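Local coordinates for INSIG protein homolog (Mycobacterium vanbaalenii PYR-1, PDB 4XU6), which binds diacylglycerol as a homotrimeric, six-helix membrane protein of the INSIG family, at residues Ala61-Arg64 with Leu65-Ala69; Phe158-Ala161 with Pro162-Pro166. All coordinates share one frame; numbering follows the deposited sequence.

Contact 1: residues Ala61-Arg64 with Leu65-Ala69; sequences AELR and LHLPA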
ATOM      1  N   ALA A  61       4.206 -15.941  18.653  1.00 22.01           N
ATOM      2  CA  ALA A  61       3.196 -16.902  18.233  1.00 23.74           C
ATOM      3  C   ALA A  61       2.771 -17.753  19.432  1.00 25.47           C
ATOM      4  O   ALA A  61       1.584 -17.996  19.653  1.00 24.82           O
ATOM      5  CB  ALA A  61       3.736 -17.785  17.129  1.00 23.79           C
ATOM      6  N   GLU A  62       3.753 -18.219  20.195  1.00 26.52           N
ATOM      7  CA  GLU A  62       3.464 -19.000  21.402  1.00 26.08           C
ATOM      8  C   GLU A  62       2.644 -18.179  22.403  1.00 25.98           C
ATOM      9  O   GLU A  62       1.637 -18.666  22.941  1.00 29.74           O
ATOM     10  CB  GLU A  62       4.770 -19.486  22.045  1.00 26.98           C
ATOM     11  CG  GLU A  62       4.580 -20.201  23.392  1.00 32.18           C
ATOM     12  CD  GLU A  62       3.947 -21.573  23.259  1.00 37.14           C
ATOM     13  OE1 GLU A  62       3.949 -22.134  22.142  1.00 32.87           O
ATOM     14  OE2 GLU A  62       3.451 -22.095  24.285  1.00 34.97           O
ATOM     15  N   LEU A  63       3.067 -16.936  22.638  1.00 25.67           N
ATOM     16  CA  LEU A  63       2.348 -16.021  23.532  1.00 28.36           C
ATOM     17  C   LEU A  63       0.857 -15.924  23.201  1.00 30.24           C
ATOM     18  O   LEU A  63       0.007 -16.000  24.098  1.00 27.78           O
ATOM     19  CB  LEU A  63       2.980 -14.621  23.510  1.00 28.13           C
ATOM     20  CG  LEU A  63       2.243 -13.488  24.243  1.00 29.19           C
ATOM     21  CD1 LEU A  63       2.067 -13.799  25.736  1.00 33.26           C
ATOM     22  CD2 LEU A  63       2.946 -12.140  24.052  1.00 28.07           C
ATOM     23  N   ARG A  64       0.540 -15.751  21.917  1.00 26.90           N
ATOM     24  CA  ARG A  64      -0.850 -15.645  21.480  1.00 26.45           C
ATOM     25  C   ARG A  64      -1.661 -16.873  21.903  1.00 26.76           C
ATOM     26  O   ARG A  64      -2.823 -16.756  22.296  1.00 26.33           O
ATOM     27  CB  ARG A  64      -0.940 -15.455  19.952  1.00 23.79           C
ATOM     28  CG  ARG A  64      -2.371 -15.529  19.401  1.00 22.68           C
ATOM     29  CD  ARG A  64      -3.212 -14.407  20.003  1.00 25.21           C
ATOM     30  NE  ARG A  64      -4.616 -14.388  19.575  1.00 26.41           N
ATOM     31  CZ  ARG A  64      -5.616 -14.954  20.253  1.00 29.98           C
ATOM     32  NH1 ARG A  64      -5.370 -15.627  21.374  1.00 28.49           N
ATOM     33  NH2 ARG A  64      -6.865 -14.858  19.808  1.00 25.56           N
ATOM     34  N   LEU A  65      -1.041 -18.047  21.835  1.00 25.77           N
ATOM     35  CA  LEU A  65      -1.732 -19.281  22.208  1.00 27.36           C
ATOM     36  C   LEU A  65      -2.009 -19.394  23.717  1.00 32.18           C
ATOM     37  O   LEU A  65      -2.712 -20.305  24.161  1.00 33.58           O
ATOM     38  CB  LEU A  65      -0.972 -20.504  21.695  1.00 29.09           C
ATOM     39  CG  LEU A  65      -0.805 -20.570  20.173  1.00 28.46           C
ATOM     40  CD1 LEU A  65      -0.001 -21.796  19.783  1.00 26.09           C
ATOM     41  CD2 LEU A  65      -2.167 -20.565  19.475  1.00 27.45           C
ATOM     42  N   HIS A  66      -1.467 -18.467  24.497  1.00 29.54           N
ATOM     43  CA  HIS A  66      -1.749 -18.422  25.930  1.00 33.77           C
ATOM     44  C   HIS A  66      -2.747 -17.313  26.258  1.00 38.71           C
ATOM     45  O   HIS A  66      -3.126 -17.124  27.418  1.00 34.96           O
ATOM     46  CB  HIS A  66      -0.452 -18.241  26.726  1.00 30.23           C
ATOM     47  CG  HIS A  66       0.442 -19.442  26.694  1.00 34.46           C
ATOM     48  ND1 HIS A  66       0.409 -20.419  27.665  1.00 33.92           N
ATOM     49  CD2 HIS A  66       1.382 -19.831  25.800  1.00 32.02           C
ATOM     50  CE1 HIS A  66       1.291 -21.359  27.374  1.00 35.52           C
ATOM     51  NE2 HIS A  66       1.895 -21.025  26.247  1.00 37.97           N
ATOM     52  N   LEU A  67      -3.174 -16.584  25.229  1.00 32.32           N
ATOM     53  CA  LEU A  67      -4.127 -15.492  25.403  1.00 31.76           C
ATOM     54  C   LEU A  67      -5.512 -15.993  24.998  1.00 30.02           C
ATOM     55  O   LEU A  67      -5.619 -17.013  24.309  1.00 28.26           O
ATOM     56  CB  LEU A  67      -3.694 -14.264  24.583  1.00 29.80           C
ATOM     57  CG  LEU A  67      -2.316 -13.684  24.928  1.00 28.67           C
ATOM     58  CD1 LEU A  67      -1.939 -12.557  23.989  1.00 29.66           C
ATOM     59  CD2 LEU A  67      -2.262 -13.196  26.374  1.00 32.17           C
ATOM     60  N   PRO A  68      -6.581 -15.297  25.441  1.00 34.52           N
ATOM     61  CA  PRO A  68      -7.928 -15.851  25.253  1.00 34.51           C
ATOM     62  C   PRO A  68      -8.304 -16.138  23.795  1.00 35.29           C
ATOM     63  O   PRO A  68      -7.928 -15.383  22.889  1.00 35.32           O
ATOM     64  CB  PRO A  68      -8.842 -14.752  25.813  1.00 33.99           C
ATOM     65  CG  PRO A  68      -7.990 -14.006  26.794  1.00 35.88           C
ATOM     66  CD  PRO A  68      -6.615 -14.015  26.177  1.00 33.31           C
ATOM     67  N   ALA A  69      -9.007 -17.250  23.600  1.00 31.05           N
ATOM     68  CA  ALA A  69      -9.701 -17.586  22.357  1.00 35.25           C
ATOM     69  C   ALA A  69      -8.912 -17.460  21.048  1.00 32.85           C
ATOM     70  O   ALA A  69      -9.293 -16.664  20.189  1.00 33.19           O
ATOM     71  CB  ALA A  69     -10.979 -16.772  22.257  1.00 37.20           C
TER

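Contact 2: residues Phe158-Ala161 with Pro162-Pro166; sequences FGVA and PFLAP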
ATOM      1  N   PHE A 158      15.626   7.962  20.934  1.00 34.61           N
ATOM      2  CA  PHE A 158      16.784   7.581  21.745  1.00 31.27           C
ATOM      3  C   PHE A 158      17.849   6.832  20.950  1.00 31.08           C
ATOM      4  O   PHE A 158      18.385   5.823  21.420  1.00 33.92           O
ATOM      5  CB  PHE A 158      16.357   6.729  22.940  1.00 32.63           C
ATOM      6  CG  PHE A 158      15.302   7.370  23.794  1.00 40.59           C
ATOM      7  CD1 PHE A 158      15.604   8.477  24.579  1.00 46.54           C
ATOM      8  CD2 PHE A 158      14.011   6.861  23.820  1.00 40.32           C
ATOM      9  CE1 PHE A 158      14.636   9.069  25.373  1.00 47.15           C
ATOM     10  CE2 PHE A 158      13.033   7.444  24.608  1.00 48.00           C
ATOM     11  CZ  PHE A 158      13.346   8.553  25.387  1.00 47.08           C
ATOM     12  N   GLY A 159      18.136   7.309  19.745  1.00 28.05           N
ATOM     13  CA  GLY A 159      19.166   6.699  18.923  1.00 29.83           C
ATOM     14  C   GLY A 159      18.646   5.750  17.855  1.00 27.46           C
ATOM     15  O   GLY A 159      19.397   5.347  16.968  1.00 27.28           O
ATOM     16  N   VAL A 160      17.369   5.386  17.931  1.00 26.50           N
ATOM     17  CA  VAL A 160      16.779   4.509  16.916  1.00 25.93           C
ATOM     18  C   VAL A 160      15.587   5.167  16.198  1.00 27.11           C
ATOM     19  O   VAL A 160      15.138   6.251  16.575  1.00 26.95           O
ATOM     20  CB  VAL A 160      16.371   3.129  17.491  1.00 26.14           C
ATOM     21  CG1 VAL A 160      17.528   2.491  18.256  1.00 24.20           C
ATOM     22  CG2 VAL A 160      15.124   3.241  18.384  1.00 25.34           C
ATOM     23  N   ALA A 161      15.072   4.515  15.158  1.00 23.80           N
ATOM     24  CA  ALA A 161      14.007   5.126  14.358  1.00 25.61           C
ATOM     25  C   ALA A 161      12.644   5.024  15.035  1.00 21.92           C
ATOM     26  O   ALA A 161      12.260   3.959  15.516  1.00 23.91           O
ATOM     27  CB  ALA A 161      13.959   4.508  12.968  1.00 23.36           C
ATOM     28  N   PRO A 162      11.907   6.144  15.084  1.00 22.53           N
ATOM     29  CA  PRO A 162      10.538   6.119  15.614  1.00 25.32           C
ATOM     30  C   PRO A 162       9.642   5.111  14.882  1.00 22.40           C
ATOM     31  O   PRO A 162       8.743   4.553  15.510  1.00 23.14           O
ATOM     32  CB  PRO A 162      10.052   7.555  15.389  1.00 23.62           C
ATOM     33  CG  PRO A 162      11.332   8.385  15.496  1.00 25.53           C
ATOM     34  CD  PRO A 162      12.393   7.516  14.834  1.00 25.33           C
ATOM     35  N   PHE A 163       9.902   4.858  13.596  1.00 23.34           N
ATOM     36  CA  PHE A 163       9.093   3.894  12.845  1.00 22.83           C
ATOM     37  C   PHE A 163       9.171   2.463  13.387  1.00 21.29           C
ATOM     38  O   PHE A 163       8.344   1.632  13.038  1.00 20.67           O
ATOM     39  CB  PHE A 163       9.355   3.934  11.319  1.00 21.10           C
ATOM     40  CG  PHE A 163      10.745   3.480  10.893  1.00 22.08           C
ATOM     41  CD1 PHE A 163      11.156   2.152  11.052  1.00 22.91           C
ATOM     42  CD2 PHE A 163      11.603   4.371  10.265  1.00 21.17           C
ATOM     43  CE1 PHE A 163      12.428   1.740  10.633  1.00 22.99           C
ATOM     44  CE2 PHE A 163      12.875   3.975   9.835  1.00 26.41           C
ATOM     45  CZ  PHE A 163      13.284   2.655  10.020  1.00 25.14           C
ATOM     46  N   LEU A 164      10.166   2.175  14.227  1.00 22.22           N
ATOM     47  CA  LEU A 164      10.264   0.846  14.831  1.00 21.64           C
ATOM     48  C   LEU A 164       9.029   0.503  15.643  1.00 19.92           C
ATOM     49  O   LEU A 164       8.619  -0.648  15.689  1.00 20.54           O
ATOM     50  CB  LEU A 164      11.500   0.728  15.726  1.00 19.96           C
ATOM     51  CG  LEU A 164      12.840   0.762  14.991  1.00 24.80           C
ATOM     52  CD1 LEU A 164      13.988   0.682  16.001  1.00 25.27           C
ATOM     53  CD2 LEU A 164      12.933  -0.377  13.983  1.00 22.88           C
ATOM     54  N   ALA A 165       8.435   1.493  16.298  1.00 22.39           N
ATOM     55  CA  ALA A 165       7.276   1.189  17.127  1.00 23.33           C
ATOM     56  C   ALA A 165       6.114   0.585  16.308  1.00 20.99           C
ATOM     57  O   ALA A 165       5.653  -0.512  16.626  1.00 22.11           O
ATOM     58  CB  ALA A 165       6.841   2.411  17.973  1.00 25.74           C
ATOM     59  N   PRO A 166       5.654   1.277  15.238  1.00 22.35           N
ATOM     60  CA  PRO A 166       4.596   0.590  14.481  1.00 21.81           C
ATOM     61  C   PRO A 166       5.105  -0.603  13.660  1.00 20.48           C
ATOM     62  O   PRO A 166       4.321  -1.507  13.378  1.00 19.67           O
ATOM     63  CB  PRO A 166       4.047   1.688  13.554  1.00 20.44           C
ATOM     64  CG  PRO A 166       5.134   2.719  13.462  1.00 22.43           C
ATOM     65  CD  PRO A 166       5.810   2.683  14.815  1.00 22.58           C
TER

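Contact 1: residues Ala61-Arg64 with Leu65-Ala69
Two polar side-chain contacts hold the chain where helix 48-64 gives way to the loop: R64 with the carbonyls of P68 and A69, and E62 with H66. R64 NH1 donates to P68 O at 3.0 Å, and R64 NH2 donates to A69 O at 3.0 Å. Both oxygens lie at the guanidinium edge, tilted somewhat from its plane. The arginine chain bends at chi2 (62°) and is extended at chi3, which carries its head along the exit loop. The same NH2 forms a salt bridge with D121.

H66 NE2 donates to E62 OE2 at 2.7 Å. OE2 lies close to the imidazole plane; the ring N-H meets it on its anti side, out of the carboxylate plane. The two planes are 59° apart. The backbone N of R2 also binds E62 OE2, and that of L3 binds OE1, which fixes the carboxylate.

Backbone bonds continue past the last helical residues. H66 N reaches L63 O at 2.9 Å, and L67 N closes a type I turn on R64 O at 3.0 Å.

Apolar contact is slight: L67 CD1 lies 4.3 Å from L63 CG.

R64 and L67 pack on P123 of helix 122-144, while R64 and L65 touch helix 164-184.

Contact 2: residues Phe158-Ala161 with Pro162-Pro166
A type I beta turn from A161 to L164 leads the chain from the loop after strand 148-150 into helix 164-184, and the side chains of the turn and of V160 before it make a compact, buried, apolar contact. The turn is closed by L164 N donating to A161 O at 3.0 Å, with a nearly straight N-H...O angle of 160°.

A161 carries most of the side-chain contact. Its CB sits over one face of the F163 ring, 3.5 Å from the centroid and offset toward the rim. This is a CH-pi contact, and F163 CE2 is the closest ring atom to A161 CB, at 3.4 Å. F163 CG stands between its own backbone N and carbonyl carbon (chi1 67°), which folds the ring back against the residue two places earlier.

V160 and L164 meet at about a right angle, with V160 CG2 3.7 Å from L164 CD1. V160, A161 and L164 also touch Y150 of strand 148-150, while F163 packs on V108 of helix 101-119.

Side-chain contact between the segments is nonpolar. The one hydrogen bond between them joins backbone atoms and satisfies the buried carbonyl of A161. This is consistent with the place of L164 in the pocket, where it touches the bound tridecanoic acid.

In the fold
Contact 1 ends one transmembrane helix and contact 2 begins another. They follow in series along the chain. Their centres are about 26 Å apart and their nearest atoms about 14 Å, so they do not touch. Helix 164-184 relates them: contact 2 leads into it, and R64 and L65 of contact 1 pack on its later part. Their ties to the ligand differ. L164 of contact 2 lines a tridecanoic acid pocket, its side chain about 3 Å from the fatty acid and about 3 Å from that of Y150, a diacylglycerol-binding residue. F163 lies about 4 Å from H26, the other such residue, side chain to side chain. Contact 1 is not part of these sites; the E62 side chain is about 9 Å from a bound tridecanoic acid.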